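Local atomic coordinates of multifunctional non-homologous end joining DNA repair protein LigD (Mycobacterium tuberculosis, PDB entry 2IRU), a protein that probably works with Ku to repair DNA double-strand breaks by non-homologous end joining, combining DNA polymerase, 3'-end-processing and ATP-dependent ligase activities. Residues V202-R205 with L206-A209. Residues are numbered along the deposited sequence; the frame is centred on the assembly and turned at random.
Sequences VAQR and LEQA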
loop_
_atom_site.group_PDB
_atom_site.type_symbol
_atom_site.label_atom_id
_atom_site.label_comp_id
_atom_site.label_asym_id
_atom_site.label_seq_id
_atom_site.Cartn_x
_atom_site.Cartn_y
_atom_site.Cartn_z
ATOM N N VAL A 202 -7.171 -18.862 4.241
ATOM C CA VAL A 202 -7.648 -18.587 2.874
ATOM C C VAL A 202 -6.618 -19.069 1.823
ATOM O O VAL A 202 -6.967 -19.811 0.875
ATOM C CB VAL A 202 -7.997 -17.071 2.691
ATOM C CG1 VAL A 202 -8.291 -16.746 1.229
ATOM C CG2 VAL A 202 -9.196 -16.729 3.547
ATOM N N ALA A 203 -5.364 -18.654 2.002
ATOM C CA ALA A 203 -4.260 -19.040 1.092
ATOM C C ALA A 203 -4.064 -20.553 1.007
ATOM O O ALA A 203 -3.959 -21.123 -0.089
ATOM C CB ALA A 203 -2.972 -18.393 1.542
ATOM N N GLN A 204 -4.016 -21.213 2.165
ATOM C CA GLN A 204 -3.864 -22.673 2.186
ATOM C C GLN A 204 -5.062 -23.377 1.563
ATOM O O GLN A 204 -4.898 -24.391 0.876
ATOM C CB GLN A 204 -3.604 -23.175 3.609
ATOM C CG GLN A 204 -2.246 -22.709 4.099
ATOM C CD GLN A 204 -1.940 -23.132 5.526
ATOM O OE1 GLN A 204 -2.844 -23.392 6.322
ATOM N NE2 GLN A 204 -0.653 -23.189 5.853
ATOM N N ARG A 205 -6.255 -22.824 1.756
ATOM C CA ARG A 205 -7.457 -23.392 1.132
ATOM C C ARG A 205 -7.397 -23.285 -0.383
ATOM O O ARG A 205 -7.762 -24.243 -1.107
ATOM C CB ARG A 205 -8.730 -22.736 1.677
ATOM C CG ARG A 205 -10.077 -23.247 1.147
ATOM C CD ARG A 205 -11.234 -22.347 1.683
ATOM N NE ARG A 205 -11.194 -22.129 3.140
ATOM C CZ ARG A 205 -11.609 -21.017 3.765
ATOM N NH1 ARG A 205 -12.098 -19.979 3.084
ATOM N NH2 ARG A 205 -11.525 -20.927 5.087
ATOM N N LEU A 206 -6.917 -22.140 -0.861
ATOM C CA LEU A 206 -6.752 -21.940 -2.296
ATOM C C LEU A 206 -5.695 -22.884 -2.859
ATOM O O LEU A 206 -5.894 -23.488 -3.918
ATOM C CB LEU A 206 -6.441 -20.482 -2.646
ATOM C CG LEU A 206 -6.517 -20.173 -4.148
ATOM C CD1 LEU A 206 -7.847 -20.622 -4.802
ATOM C CD2 LEU A 206 -6.297 -18.683 -4.356
ATOM N N GLU A 207 -4.599 -23.026 -2.123
ATOM C CA GLU A 207 -3.534 -23.955 -2.491
ATOM C C GLU A 207 -4.033 -25.399 -2.596
ATOM O O GLU A 207 -3.677 -26.132 -3.532
ATOM C CB GLU A 207 -2.394 -23.846 -1.483
ATOM C CG GLU A 207 -1.256 -24.850 -1.665
ATOM C CD GLU A 207 -0.083 -24.452 -0.768
ATOM O OE1 GLU A 207 -0.300 -24.315 0.450
ATOM O OE2 GLU A 207 1.035 -24.260 -1.275
ATOM N N GLN A 208 -4.889 -25.796 -1.659
ATOM C CA GLN A 208 -5.525 -27.118 -1.706
ATOM C C GLN A 208 -6.384 -27.301 -2.974
ATOM O O GLN A 208 -6.397 -28.386 -3.599
ATOM C CB GLN A 208 -6.371 -27.268 -0.446
ATOM C CG GLN A 208 -7.043 -28.568 -0.236
ATOM C CD GLN A 208 -7.721 -28.618 1.130
ATOM O OE1 GLN A 208 -7.510 -27.734 1.974
ATOM N NE2 GLN A 208 -8.535 -29.643 1.351
ATOM N N ALA A 209 -7.101 -26.231 -3.327
ATOM C CA ALA A 209 -8.013 -26.204 -4.460
ATOM C C ALA A 209 -7.299 -26.201 -5.817
ATOM O O ALA A 209 -7.758 -26.860 -6.742
ATOM C CB ALA A 209 -8.953 -25.001 -4.363
HETATM O O HOH W 1 -2.608 -25.968 1.579
#
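Leu206 N donates to Val202 O at 2.9 Å, the first of four successive i to i+4 bonds through the closing turns of helix 192-209. The next two, Ala203 to Glu207 and Gln204 to Gln208, are equally short. At the last residue of the helix the bond from Ala209 N to Arg205 O is slightly longer, 3.1 Å, and its N-H...O angle falls to 146°.

Water adds a second grip on one carbonyl. Gln204 O, already taken by Gln208 N, also accepts a hydrogen bond from a water 2.9 Å away, and the same water donates to Glu207 OE1 at 3.1 Å, so that the carboxylate is tied back to the helix backbone. Glu207 OE1 can reach this water because CG stands anti to the backbone N (chi1 175°) and the chain runs out extended. Ser216 OG hydrogen-bonds to the same OE1, and Thr215 OG1 bonds weakly to OE2, which probably limits rotation of the carboxylate.

Van der Waals contacts within the turn bring CB atoms against carbonyl oxygens: Glu207 CB lies 3.4 Å from Ala203 O, and Leu206 CB rests 3.6 Å from Val202 O. The Leu206 side chain packs on Val155, Ala158 and Val159 of helix 149-164 and on Val214, while Ala203 meets Trp231.

This is a worked example of the C-terminal end of an amphipathic alpha-helix, here packed against a neighbouring helix and strand 214-215 in the primase-polymerase domain of LigD.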